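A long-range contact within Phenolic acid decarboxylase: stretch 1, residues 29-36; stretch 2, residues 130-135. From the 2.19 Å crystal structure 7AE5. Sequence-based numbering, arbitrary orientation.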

# COMPACT_ATOMS: atom_id res chain seq x y z
N ASN C 29 -21.51 27.96 43.92
CA ASN C 29 -22.11 26.66 44.17
C ASN C 29 -21.08 25.56 43.95
O ASN C 29 -20.10 25.75 43.22
CB ASN C 29 -23.30 26.44 43.24
CG ASN C 29 -24.57 27.10 43.75
OD1 ASN C 29 -24.77 27.23 44.96
ND2 ASN C 29 -25.43 27.52 42.83
N PRO C 30 -21.26 24.40 44.58
CA PRO C 30 -20.36 23.27 44.29
C PRO C 30 -20.43 22.82 42.84
O PRO C 30 -19.39 22.61 42.21
CB PRO C 30 -20.83 22.19 45.27
CG PRO C 30 -22.23 22.56 45.61
CD PRO C 30 -22.25 24.06 45.62
N GLU C 31 -21.64 22.68 42.30
CA GLU C 31 -21.84 22.33 40.91
C GLU C 31 -22.76 23.35 40.25
O GLU C 31 -23.73 23.80 40.88
CB GLU C 31 -22.44 20.92 40.75
CG GLU C 31 -21.72 19.82 41.52
CD GLU C 31 -22.11 19.77 42.98
OE1 GLU C 31 -21.38 19.14 43.77
OE2 GLU C 31 -23.15 20.37 43.34
N PRO C 32 -22.49 23.72 39.00
CA PRO C 32 -21.33 23.25 38.25
C PRO C 32 -20.18 24.26 38.27
O PRO C 32 -19.32 24.21 37.40
CB PRO C 32 -21.88 23.10 36.84
CG PRO C 32 -22.90 24.21 36.73
CD PRO C 32 -23.42 24.49 38.14
N ASP C 33 -20.16 25.13 39.28
CA ASP C 33 -19.27 26.29 39.26
C ASP C 33 -17.80 25.87 39.28
O ASP C 33 -17.01 26.30 38.42
CB ASP C 33 -19.58 27.21 40.43
CG ASP C 33 -20.82 28.04 40.21
OD1 ASP C 33 -21.21 28.24 39.04
OD2 ASP C 33 -21.42 28.50 41.21
N ILE C 34 -17.40 25.06 40.26
CA ILE C 34 -15.98 24.77 40.46
C ILE C 34 -15.41 24.04 39.25
O ILE C 34 -14.31 24.35 38.78
CB ILE C 34 -15.77 23.98 41.76
CG1 ILE C 34 -16.17 24.82 42.97
CG2 ILE C 34 -14.32 23.55 41.89
CD1 ILE C 34 -16.22 24.05 44.27
N ALA C 35 -16.14 23.05 38.74
CA ALA C 35 -15.67 22.32 37.57
C ALA C 35 -15.64 23.20 36.33
O ALA C 35 -14.69 23.15 35.55
CB ALA C 35 -16.54 21.09 37.34
N ALA C 36 -16.69 24.01 36.13
CA ALA C 36 -16.72 24.90 34.97
C ALA C 36 -15.59 25.91 35.01
O ALA C 36 -15.08 26.31 33.96
CB ALA C 36 -18.07 25.62 34.89
N PRO C 130 -14.48 20.60 50.64
CA PRO C 130 -15.62 21.02 49.82
C PRO C 130 -15.77 20.14 48.59
O PRO C 130 -15.26 20.48 47.51
CB PRO C 130 -15.29 22.47 49.45
CG PRO C 130 -14.21 22.89 50.42
CD PRO C 130 -13.45 21.65 50.73
N LEU C 131 -16.45 19.01 48.75
CA LEU C 131 -16.54 18.02 47.69
C LEU C 131 -17.63 18.39 46.69
O LEU C 131 -18.69 18.90 47.06
CB LEU C 131 -16.81 16.64 48.28
CG LEU C 131 -15.62 16.03 49.03
CD1 LEU C 131 -16.09 15.01 50.05
CD2 LEU C 131 -14.64 15.41 48.05
N TYR C 132 -17.36 18.11 45.41
CA TYR C 132 -18.23 18.52 44.32
C TYR C 132 -18.10 17.51 43.19
O TYR C 132 -17.23 16.64 43.20
CB TYR C 132 -17.86 19.93 43.83
CG TYR C 132 -16.45 20.03 43.32
CD1 TYR C 132 -15.38 20.18 44.19
CD2 TYR C 132 -16.18 19.98 41.96
CE1 TYR C 132 -14.08 20.27 43.73
CE2 TYR C 132 -14.88 20.07 41.48
CZ TYR C 132 -13.84 20.22 42.37
OH TYR C 132 -12.55 20.31 41.89
N ARG C 133 -18.99 17.63 42.20
CA ARG C 133 -18.98 16.74 41.05
C ARG C 133 -18.13 17.37 39.94
O ARG C 133 -18.42 18.48 39.49
CB ARG C 133 -20.39 16.46 40.54
CG ARG C 133 -20.46 15.21 39.68
CD ARG C 133 -21.83 15.01 39.05
NE ARG C 133 -22.88 14.79 40.04
CZ ARG C 133 -23.08 13.65 40.68
NH1 ARG C 133 -22.28 12.61 40.50
NH2 ARG C 133 -24.10 13.55 41.53
N ILE C 134 -17.10 16.65 39.51
CA ILE C 134 -16.15 17.20 38.54
C ILE C 134 -16.77 17.21 37.14
O ILE C 134 -16.72 18.22 36.44
CB ILE C 134 -14.84 16.40 38.57
CG1 ILE C 134 -14.33 16.28 40.01
CG2 ILE C 134 -13.79 17.06 37.68
CD1 ILE C 134 -13.05 15.50 40.14
N ASN C 135 -17.34 16.09 36.71
CA ASN C 135 -17.99 16.03 35.42
C ASN C 135 -19.42 15.55 35.58
O ASN C 135 -19.79 14.95 36.59
CB ASN C 135 -17.22 15.12 34.45
CG ASN C 135 -16.13 15.87 33.70
OD1 ASN C 135 -16.40 16.88 33.05
ND2 ASN C 135 -14.90 15.37 33.79
O HOH W 1 -18.53 21.51 39.88
O HOH W 2 -12.24 21.97 39.02

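Tyr132 has more of its surface covered than any other residue in this contact, 83 Å² of a total of 342 Å² summed over both sides. Its CA-to-CB bond points toward stretch 1, and chi1 is in the p well. The ring lies beneath Ile34, at the start of the helix. Ile34 CG2 sits over one ring face, 3.6 Å from the centroid and 22° off the ring normal. This is a CH-pi contact. The closest atom pair is Ile34 CG2 to Tyr132 CZ at 3.4 Å, so the methyl group is displaced somewhat toward the hydroxyl end of the ring. Ile34 also points toward the other stretch, with chi1 m and chi2 t. At the other end of the tyrosine side chain, Tyr132 CB packs against Pro30 CB at 4.0 Å. The backbones come close here too, with Pro30 CA and Tyr132 CA 5.2 Å apart. The phenol oxygen has a weak link back to the helix: water 2 is 3.3 Å from Tyr132 OH and donates to Ile34 O at 3.2 Å.

Glu31 supplies the one direct hydrogen bond between the stretches. Arg133 N donates to Glu31 OE1 at 3.2 Å, with an N-H...acceptor angle of 140°. The bond is long and bent. The CA-to-CB bond of Glu31 points sideways, but the end of the side chain comes nearer and brings the carboxylate to the backbone of stretch 2. Glu31 OE1 is also 3.3 Å from Tyr132 CA. The aliphatic part of the side chain adds a contact, Glu31 CG to Arg133 CB at 3.7 Å. Both carboxylate oxygens have further hydrogen bonds elsewhere in the structure.

Ala35 is covered almost as much as Ile34, and its CB points toward stretch 2. Ala35 CB lies 3.0 Å from Ile134 O, a very short approach for a methyl carbon and a carbonyl oxygen. The small side chain thus meets backbone: Ala35 CB is also 3.9 Å from Arg133 O. Ile134 turns its own CA-to-CB bond away.

Water 1 joins the two backbones. It donates to Pro30 O at 2.7 Å and to Arg133 O at 3.1 Å, and accepts from Ala35 N at 3.1 Å. Ala35 N is in the first turn of the helix, where amide groups lack the carbonyl partners found further along. The water therefore satisfies this amide while linking it to two carbonyls, one from each stretch.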